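Local structure of EF0056 (Enterococcus faecalis, 6ORI) at residues A[54-59]-A[134-139]; A[85-90]-A[123-128]; A[227-232]-A[298-303]. The protein is of unknown function but, as an enterococcal surface protein with immunoglobulin-like features, may contribute to surface attachment and biofilm formation. All blocks are in the same frame, centred on the assembly; numbering follows the deposited sequence. Where two conformers were deposited one is given.

Overall arrangement
Interactions 1 and 2 belong to one antiparallel sheet, their centres 8 Å apart, because strands 135-144 and 82-87 are neighbours in it. They touch directly: Ala-127 N lies 2.8 Å from Gln-135 OE1, and Gly-128 O 2.9 Å from His-59 NE2, both probable hydrogen bonds. In sequence, interaction 2 falls wholly within the span between the segments of interaction 1. Interaction 3 belongs to a separate five-stranded sheet; its centre is about 31 Å from that of interaction 1 and about 38 Å from that of interaction 2. None of the three contains a ligand of the calcium ion, which is bound by Ser-162, Gly-372, Asp-374, Leu-400 and Asp-402.

Interaction 1. Residues A[54-59]-A[134-139]; sequences EVYGKH and TQTAPN
Val-55 O is approached twice from strand 135-139: Ala-137 N donates to it at 2.8 Å in an almost straight line (179°), and the CA of Thr-136 adds a weaker CA-H...O contact at 3.5 Å. Val-55 N returns a bond to Ala-137 O, and Gly-57 and Gln-135 repeat the reciprocal pattern, so two hydrogen-bonded pairs flank the non-hydrogen-bonded pair of Tyr-56 with Thr-136. On the face carrying that pair, the two side chains lie side by side and point the same way. With chi1 at -61°, Thr-136 OG1 sits beside its own backbone N and reaches Tyr-56 CD1 at 3.5 Å, while CG2 meets the ring edge in plane and also touches Glu-54 CD at 3.9 Å. Tyr-56 OH donates to the anti lone pair of Glu-54 OE1 (2.7 Å) and has a second partner in Asn-37 ND2, so two partners hold the hydroxyl. Glu-54 OE2 instead accepts from a water that takes the N-H of Asn-139. On the other face, Val-55 CB and Ala-137 CB pack at 4.1 Å, and Phe-126 lies against Val-55. Gln-135 NE2 comes within 3.7 Å of His-59 CE1, amide and imidazole planes 49° apart, and a water accepts from both Gln-135 NE2 and His-59 N; Gln-135 OE1 accepts from Ala-127 N, and the imidazole nitrogens bond to Tyr-118 and Gly-128. With strand 31-38 on the other side of 50-59, this is the antiparallel ladder of a mainly beta domain, consistent with an immunoglobulin-like fold.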
loop_
_atom_site.group_PDB
_atom_site.type_symbol
_atom_site.label_atom_id
_atom_site.label_comp_id
_atom_site.label_asym_id
_atom_site.label_seq_id
_atom_site.Cartn_x
_atom_site.Cartn_y
_atom_site.Cartn_z
ATOM N N GLU A 54 -1.846 -9.879 9.285
ATOM C CA GLU A 54 -2.002 -10.917 8.277
ATOM C C GLU A 54 -1.193 -10.505 7.060
ATOM O O GLU A 54 -0.895 -9.307 6.855
ATOM C CB GLU A 54 -3.459 -11.081 7.839
ATOM C CG GLU A 54 -4.380 -11.444 8.964
ATOM C CD GLU A 54 -5.807 -11.712 8.518
ATOM O OE1 GLU A 54 -6.324 -11.034 7.592
ATOM O OE2 GLU A 54 -6.422 -12.598 9.120
ATOM N N VAL A 55 -0.827 -11.502 6.262
ATOM C CA VAL A 55 -0.160 -11.266 4.980
ATOM C C VAL A 55 -1.074 -11.787 3.883
ATOM O O VAL A 55 -1.631 -12.879 4.004
ATOM C CB VAL A 55 1.218 -11.951 4.905
ATOM C CG1 VAL A 55 1.933 -11.610 3.603
ATOM C CG2 VAL A 55 2.061 -11.596 6.101
ATOM N N TYR A 56 -1.273 -10.978 2.841
ATOM C CA TYR A 56 -2.039 -11.404 1.679
ATOM C C TYR A 56 -1.111 -11.569 0.495
ATOM O O TYR A 56 -0.164 -10.801 0.319
ATOM C CB TYR A 56 -3.160 -10.395 1.333
ATOM C CG TYR A 56 -3.983 -10.030 2.538
ATOM C CD1 TYR A 56 -4.464 -10.998 3.396
ATOM C CD2 TYR A 56 -4.242 -8.710 2.852
ATOM C CE1 TYR A 56 -5.170 -10.652 4.537
ATOM C CE2 TYR A 56 -4.936 -8.369 3.983
ATOM C CZ TYR A 56 -5.411 -9.340 4.810
ATOM O OH TYR A 56 -6.080 -8.958 5.952
ATOM N N GLY A 57 -1.387 -12.568 -0.325
ATOM C CA GLY A 57 -0.597 -12.828 -1.505
ATOM C C GLY A 57 -1.434 -13.373 -2.615
ATOM O O GLY A 57 -2.395 -14.099 -2.373
ATOM N N LYS A 58 -1.088 -13.020 -3.843
ATOM C CA LYS A 58 -1.761 -13.600 -4.988
ATOM C C LYS A 58 -0.801 -13.676 -6.158
ATOM O O LYS A 58 -0.024 -12.730 -6.447
ATOM C CB LYS A 58 -3.011 -12.809 -5.384
ATOM C CG LYS A 58 -3.589 -13.411 -6.661
ATOM C CD LYS A 58 -4.851 -12.816 -7.097
ATOM C CE LYS A 58 -5.185 -13.216 -8.535
ATOM N NZ LYS A 58 -5.002 -14.655 -8.836
ATOM N N HIS A 59 -0.885 -14.791 -6.870
ATOM C CA HIS A 59 -0.196 -14.948 -8.151
ATOM C C HIS A 59 -1.150 -15.537 -9.177
ATOM O O HIS A 59 -2.233 -16.043 -8.841
ATOM C CB HIS A 59 1.117 -15.732 -8.020
ATOM C CG HIS A 59 0.976 -17.043 -7.339
ATOM N ND1 HIS A 59 0.892 -17.161 -5.972
ATOM C CD2 HIS A 59 0.893 -18.294 -7.836
ATOM C CE1 HIS A 59 0.762 -18.434 -5.655
ATOM N NE2 HIS A 59 0.742 -19.142 -6.771
ATOM N N THR A 134 -7.306 -14.262 -3.618
ATOM C CA THR A 134 -6.252 -13.846 -2.719
ATOM C C THR A 134 -6.066 -14.818 -1.565
ATOM O O THR A 134 -7.043 -15.211 -0.934
ATOM C CB THR A 134 -6.576 -12.467 -2.157
ATOM O OG1 THR A 134 -6.787 -11.555 -3.238
ATOM C CG2 THR A 134 -5.447 -11.956 -1.263
ATOM N N GLN A 135 -4.806 -15.156 -1.288
ATOM C CA GLN A 135 -4.440 -16.032 -0.180
ATOM C C GLN A 135 -4.128 -15.232 1.068
ATOM O O GLN A 135 -3.590 -14.144 0.998
ATOM C CB GLN A 135 -3.235 -16.904 -0.567
ATOM C CG GLN A 135 -3.441 -17.723 -1.832
ATOM C CD GLN A 135 -2.407 -18.789 -1.980
ATOM O OE1 GLN A 135 -2.041 -19.435 -1.011
ATOM N NE2 GLN A 135 -1.938 -18.984 -3.190
ATOM N N THR A 136 -4.451 -15.806 2.229
ATOM C CA THR A 136 -4.153 -15.199 3.531
ATOM C C THR A 136 -3.257 -16.096 4.354
ATOM O O THR A 136 -3.527 -17.300 4.500
ATOM C CB THR A 136 -5.434 -14.926 4.321
ATOM O OG1 THR A 136 -6.238 -14.013 3.571
ATOM C CG2 THR A 136 -5.142 -14.335 5.707
ATOM N N ALA A 137 -2.209 -15.480 4.891
ATOM C CA ALA A 137 -1.365 -16.079 5.916
ATOM C C ALA A 137 -1.826 -15.437 7.209
ATOM O O ALA A 137 -1.528 -14.262 7.442
ATOM C CB ALA A 137 0.106 -15.774 5.650
ATOM N N PRO A 138 -2.605 -16.169 8.030
ATOM C CA PRO A 138 -3.244 -15.582 9.211
ATOM C C PRO A 138 -2.388 -15.619 10.482
ATOM O O PRO A 138 -1.329 -16.262 10.516
ATOM C CB PRO A 138 -4.474 -16.467 9.368
ATOM C CG PRO A 138 -3.980 -17.814 8.991
ATOM C CD PRO A 138 -3.048 -17.559 7.832
ATOM N N ASN A 139 -2.836 -14.921 11.518
ATOM C CA ASN A 139 -2.308 -15.083 12.876
ATOM C C ASN A 139 -0.860 -14.643 12.974
ATOM O O ASN A 139 -0.048 -15.225 13.699
ATOM C CB ASN A 139 -2.497 -16.521 13.384
ATOM C CG ASN A 139 -3.932 -16.918 13.387
ATOM O OD1 ASN A 139 -4.788 -16.156 13.819
ATOM N ND2 ASN A 139 -4.212 -18.093 12.872
HETATM O O HOH W 1 -5.382 -13.511 11.411
HETATM O O HOH W 2 -2.527 -17.086 -5.666
#

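Interaction 2. Residues A[85-90]-A[123-128]; sequences IQVDPK and DGLFAG
Leu-125, on the loop, touches Val-87 with its branch end, and its side chain can be followed outward atom by atom. CB stands 3.8 Å above the plane of the Phe-126 ring, over its centre, so the side chain begins on an aromatic face supplied by the next residue. With chi1 at -55°, CG lies anti to the carbonyl carbon, beside the backbone N. There the chain forks, and CD2 meets Val-87 CG1 at 3.6 Å and passes more loosely by the carbonyl oxygen of Asp-88. Val-87 CG1 occupies the crowded position between its backbone N and carbonyl carbon (chi1 69°), and the two side chains cross at about a right angle. The geometry therefore places a methyl from the 123-128 loop against the end of strand 82-87, and Val-87 also packs on Phe-53, Phe-100 and Ala-137. The loop from strand 113-117 to strand 135-144 packs over one face of the antiparallel sheet, with Leu-125 and Phe-126 in the buried layer; Phe-126 meets Tyr-118 edge-to-face. Beyond the strand end one backbone hydrogen bond links the segments. Lys-90 N donates to Leu-125 O at 2.8 Å, with an N-H...O angle of 166°, and the same oxygen has Lys-90 CB at 3.4 Å. Just before it, Pro-89 CB rests 3.6 Å from Gly-124 O, an oxygen that accepts from Arg-98 NE. Lys-90 CB passes the Phe-126 ring obliquely, 4.5 Å from CD1; farther out the chain bends at chi2, which places CD, and NZ makes a salt bridge with Glu-130 OE1, farther along the same loop.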
loop_
_atom_site.group_PDB
_atom_site.type_symbol
_atom_site.label_atom_id
_atom_site.label_comp_id
_atom_site.label_asym_id
_atom_site.label_seq_id
_atom_site.Cartn_x
_atom_site.Cartn_y
_atom_site.Cartn_z
ATOM N N ILE A 85 9.048 -12.648 15.068
ATOM C CA ILE A 85 7.894 -12.452 14.184
ATOM C C ILE A 85 7.523 -13.822 13.638
ATOM O O ILE A 85 8.388 -14.541 13.112
ATOM C CB ILE A 85 8.210 -11.507 13.022
ATOM C CG1 ILE A 85 8.779 -10.181 13.532
ATOM C CG2 ILE A 85 6.961 -11.318 12.187
ATOM C CD1 ILE A 85 9.075 -9.187 12.437
ATOM N N GLN A 86 6.249 -14.194 13.766
ATOM C CA GLN A 86 5.749 -15.461 13.246
ATOM C C GLN A 86 4.408 -15.246 12.567
ATOM O O GLN A 86 3.741 -14.230 12.789
ATOM C CB GLN A 86 5.558 -16.505 14.355
ATOM C CG GLN A 86 6.824 -16.918 15.074
ATOM C CD GLN A 86 6.551 -18.022 16.064
ATOM O OE1 GLN A 86 5.397 -18.370 16.297
ATOM N NE2 GLN A 86 7.603 -18.614 16.615
ATOM N N VAL A 87 4.020 -16.196 11.718
ATOM C CA VAL A 87 2.740 -16.149 11.013
ATOM C C VAL A 87 2.395 -17.560 10.582
ATOM O O VAL A 87 3.293 -18.367 10.378
ATOM C CB VAL A 87 2.810 -15.190 9.798
ATOM C CG1 VAL A 87 3.714 -15.737 8.703
ATOM C CG2 VAL A 87 1.437 -14.922 9.235
ATOM N N ASP A 88 1.108 -17.865 10.437
ATOM C CA ASP A 88 0.700 -19.162 9.933
ATOM C C ASP A 88 0.693 -19.123 8.409
ATOM O O ASP A 88 0.368 -18.101 7.823
ATOM C CB ASP A 88 -0.690 -19.529 10.426
ATOM C CG ASP A 88 -0.751 -19.844 11.897
ATOM O OD1 ASP A 88 0.303 -20.087 12.527
ATOM O OD2 ASP A 88 -1.892 -19.879 12.419
ATOM N N PRO A 89 0.989 -20.248 7.752
ATOM C CA PRO A 89 0.818 -20.334 6.306
ATOM C C PRO A 89 -0.656 -20.381 5.948
ATOM O O PRO A 89 -1.509 -20.598 6.804
ATOM C CB PRO A 89 1.490 -21.651 5.949
ATOM C CG PRO A 89 1.400 -22.458 7.183
ATOM C CD PRO A 89 1.508 -21.502 8.315
ATOM N N LYS A 90 -0.949 -20.166 4.678
ATOM C CA LYS A 90 -2.303 -20.338 4.195
ATOM C C LYS A 90 -2.810 -21.724 4.570
ATOM O O LYS A 90 -2.088 -22.714 4.413
ATOM C CB LYS A 90 -2.319 -20.154 2.687
ATOM C CG LYS A 90 -3.721 -20.065 2.076
ATOM C CD LYS A 90 -4.013 -21.263 1.202
ATOM C CE LYS A 90 -5.440 -21.244 0.734
ATOM N NZ LYS A 90 -5.860 -22.573 0.292
ATOM N N ASP A 123 8.502 -24.295 3.046
ATOM C CA ASP A 123 8.456 -23.674 4.373
ATOM C C ASP A 123 8.025 -22.214 4.324
ATOM O O ASP A 123 8.438 -21.390 5.144
ATOM C CB ASP A 123 9.806 -23.826 5.067
ATOM C CG ASP A 123 10.204 -25.270 5.212
ATOM O OD1 ASP A 123 9.409 -26.045 5.792
ATOM O OD2 ASP A 123 11.294 -25.622 4.702
ATOM N N GLY A 124 7.141 -21.925 3.385
ATOM C CA GLY A 124 6.676 -20.573 3.145
ATOM C C GLY A 124 5.193 -20.410 3.423
ATOM O O GLY A 124 4.591 -21.146 4.216
ATOM N N LEU A 125 4.578 -19.404 2.801
ATOM C CA LEU A 125 3.220 -18.996 3.159
ATOM C C LEU A 125 2.091 -19.434 2.238
ATOM O O LEU A 125 1.020 -19.761 2.711
ATOM C CB LEU A 125 3.133 -17.473 3.273
ATOM C CG LEU A 125 4.137 -16.822 4.228
ATOM C CD1 LEU A 125 3.833 -15.347 4.401
ATOM C CD2 LEU A 125 4.183 -17.494 5.579
ATOM N N PHE A 126 2.309 -19.369 0.929
ATOM C CA PHE A 126 1.215 -19.397 -0.049
ATOM C C PHE A 126 1.298 -20.594 -0.992
ATOM O O PHE A 126 2.369 -20.988 -1.469
ATOM C CB PHE A 126 1.220 -18.090 -0.855
ATOM C CG PHE A 126 1.039 -16.855 -0.003
ATOM C CD1 PHE A 126 -0.047 -16.755 0.854
ATOM C CD2 PHE A 126 1.957 -15.813 -0.023
ATOM C CE1 PHE A 126 -0.214 -15.659 1.651
ATOM C CE2 PHE A 126 1.767 -14.695 0.783
ATOM C CZ PHE A 126 0.683 -14.640 1.608
ATOM N N ALA A 127 0.146 -21.181 -1.266
ATOM C CA ALA A 127 0.082 -22.374 -2.101
ATOM C C ALA A 127 0.509 -22.028 -3.524
ATOM O O ALA A 127 -0.113 -21.199 -4.199
ATOM C CB ALA A 127 -1.312 -22.964 -2.066
ATOM N N GLY A 128 1.586 -22.655 -3.994
ATOM C CA GLY A 128 2.134 -22.337 -5.297
ATOM C C GLY A 128 1.196 -22.643 -6.451
ATOM O O GLY A 128 1.191 -21.939 -7.449
#

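Interaction 3. Residues A[227-232]-A[298-303]; sequences TKDGSG and SGKKVA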
loop_
_atom_site.group_PDB
_atom_site.type_symbol
_atom_site.label_atom_id
_atom_site.label_comp_id
_atom_site.label_asym_id
_atom_site.label_seq_id
_atom_site.Cartn_x
_atom_site.Cartn_y
_atom_site.Cartn_z
ATOM N N THR A 227 2.153 8.489 -20.192
ATOM C CA THR A 227 1.635 7.187 -20.539
ATOM C C THR A 227 2.029 6.844 -21.978
ATOM O O THR A 227 2.316 7.746 -22.771
ATOM C CB THR A 227 0.117 7.141 -20.359
ATOM O OG1 THR A 227 -0.493 8.110 -21.204
ATOM C CG2 THR A 227 -0.246 7.454 -18.905
ATOM N N LYS A 228 2.003 5.563 -22.310
ATOM C CA LYS A 228 2.401 5.106 -23.657
ATOM C C LYS A 228 1.667 5.886 -24.734
ATOM O O LYS A 228 2.268 6.337 -25.708
ATOM C CB LYS A 228 2.159 3.609 -23.835
ATOM C CG LYS A 228 2.613 3.064 -25.216
ATOM C CD LYS A 228 2.824 1.554 -25.205
ATOM C CE LYS A 228 1.588 0.776 -24.746
ATOM N NZ LYS A 228 0.940 0.016 -25.849
ATOM N N ASP A 229 0.371 6.091 -24.541
ATOM C CA ASP A 229 -0.436 6.794 -25.542
ATOM C C ASP A 229 -0.361 8.331 -25.506
ATOM O O ASP A 229 -0.979 9.006 -26.337
ATOM C CB ASP A 229 -1.894 6.311 -25.513
ATOM C CG ASP A 229 -2.613 6.619 -24.210
ATOM O OD1 ASP A 229 -2.130 7.440 -23.410
ATOM O OD2 ASP A 229 -3.704 6.043 -24.008
ATOM N N GLY A 230 0.391 8.897 -24.569
ATOM C CA GLY A 230 0.487 10.337 -24.444
ATOM C C GLY A 230 -0.634 11.030 -23.678
ATOM O O GLY A 230 -0.533 12.219 -23.394
ATOM N N SER A 231 -1.663 10.272 -23.298
ATOM C CA SER A 231 -2.838 10.876 -22.651
ATOM C C SER A 231 -2.553 11.417 -21.249
ATOM O O SER A 231 -3.086 12.452 -20.843
ATOM C CB SER A 231 -3.999 9.874 -22.605
ATOM O OG SER A 231 -3.749 8.786 -21.706
ATOM N N GLY A 232 -1.694 10.711 -20.510
ATOM C CA GLY A 232 -1.388 11.076 -19.136
ATOM C C GLY A 232 0.046 11.547 -18.983
ATOM O O GLY A 232 0.905 11.131 -19.768
ATOM N N SER A 298 2.208 2.493 -18.546
ATOM C CA SER A 298 1.189 1.489 -18.846
ATOM C C SER A 298 -0.238 2.028 -18.668
ATOM O O SER A 298 -1.192 1.486 -19.228
ATOM C CB SER A 298 1.389 0.259 -17.957
ATOM O OG SER A 298 2.686 -0.300 -18.129
ATOM N N GLY A 299 -0.384 3.081 -17.883
ATOM C CA GLY A 299 -1.696 3.616 -17.570
ATOM C C GLY A 299 -2.283 4.369 -18.736
ATOM O O GLY A 299 -1.646 4.557 -19.767
ATOM N N LYS A 300 -3.529 4.805 -18.561
ATOM C CA LYS A 300 -4.219 5.651 -19.527
ATOM C C LYS A 300 -4.992 6.700 -18.739
ATOM O O LYS A 300 -5.652 6.364 -17.754
ATOM C CB LYS A 300 -5.175 4.799 -20.369
ATOM C CG LYS A 300 -6.162 5.542 -21.227
ATOM C CD LYS A 300 -7.552 4.920 -21.109
ATOM C CE LYS A 300 -7.579 3.476 -21.593
ATOM N NZ LYS A 300 -8.848 2.800 -21.220
ATOM N N LYS A 301 -4.935 7.963 -19.147
ATOM C CA LYS A 301 -5.690 8.996 -18.445
ATOM C C LYS A 301 -7.166 8.871 -18.765
ATOM O O LYS A 301 -7.542 8.771 -19.939
ATOM C CB LYS A 301 -5.205 10.398 -18.810
ATOM C CG LYS A 301 -5.971 11.483 -18.090
ATOM C CD LYS A 301 -5.409 12.855 -18.441
ATOM C CE LYS A 301 -6.194 13.957 -17.806
ATOM N NZ LYS A 301 -7.136 14.492 -18.808
ATOM N N VAL A 302 -7.993 8.832 -17.723
ATOM C CA VAL A 302 -9.424 8.700 -17.893
ATOM C C VAL A 302 -10.214 9.887 -17.372
ATOM O O VAL A 302 -11.391 10.014 -17.717
ATOM C CB VAL A 302 -9.951 7.404 -17.266
ATOM C CG1 VAL A 302 -9.410 6.200 -18.022
ATOM C CG2 VAL A 302 -9.633 7.313 -15.779
ATOM N N ALA A 303 -9.616 10.753 -16.571
ATOM C CA ALA A 303 -10.323 11.944 -16.091
ATOM C C ALA A 303 -9.418 12.998 -15.543
ATOM O O ALA A 303 -8.338 12.700 -15.029
ATOM C CB ALA A 303 -11.322 11.573 -15.016
HETATM O O HOH W 3 -1.067 4.419 -22.567
#
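Thr-227 faces Gly-299 O, its CB at 3.2 Å and its CG2 at 3.3 Å, and opens a type I beta turn (Thr-227 to Gly-230) overlapped by an Asx turn at Asp-229. Thr-227 OG1 accepts from Gly-232 N and donates to Asp-229 OD1, joining the two ends of the 227-232 segment. Water bridges the segments next: Asp-229 N donates to a molecule that in turn donates to Gly-299 O. Asp-229 OD1 is gripped by three donors: Thr-227 OG1 nearly along the C-O axis, Ser-231 OG on the syn side at 2.7 Å, and Ser-231 N from above the carboxylate plane, the bond that defines the Asx turn. Its other oxygen, OD2, touches Lys-300 CG at 3.7 Å, while NZ of Lys-300 is 6.7 Å from Asp-229 OD2, too far for a salt bridge. Gly-230 takes a positive phi (82°) as the chain reverses. With chi1 at 69°, Ser-231 OG lies between its backbone N and carbonyl carbon, where Lys-301 N on the sheet-edge strand 300-304 donates to it (2.9 Å, 164°). Gly-232 CA packs against Lys-301 CB, and the lysine chain runs on with CD 3.4 Å from Ser-231 O.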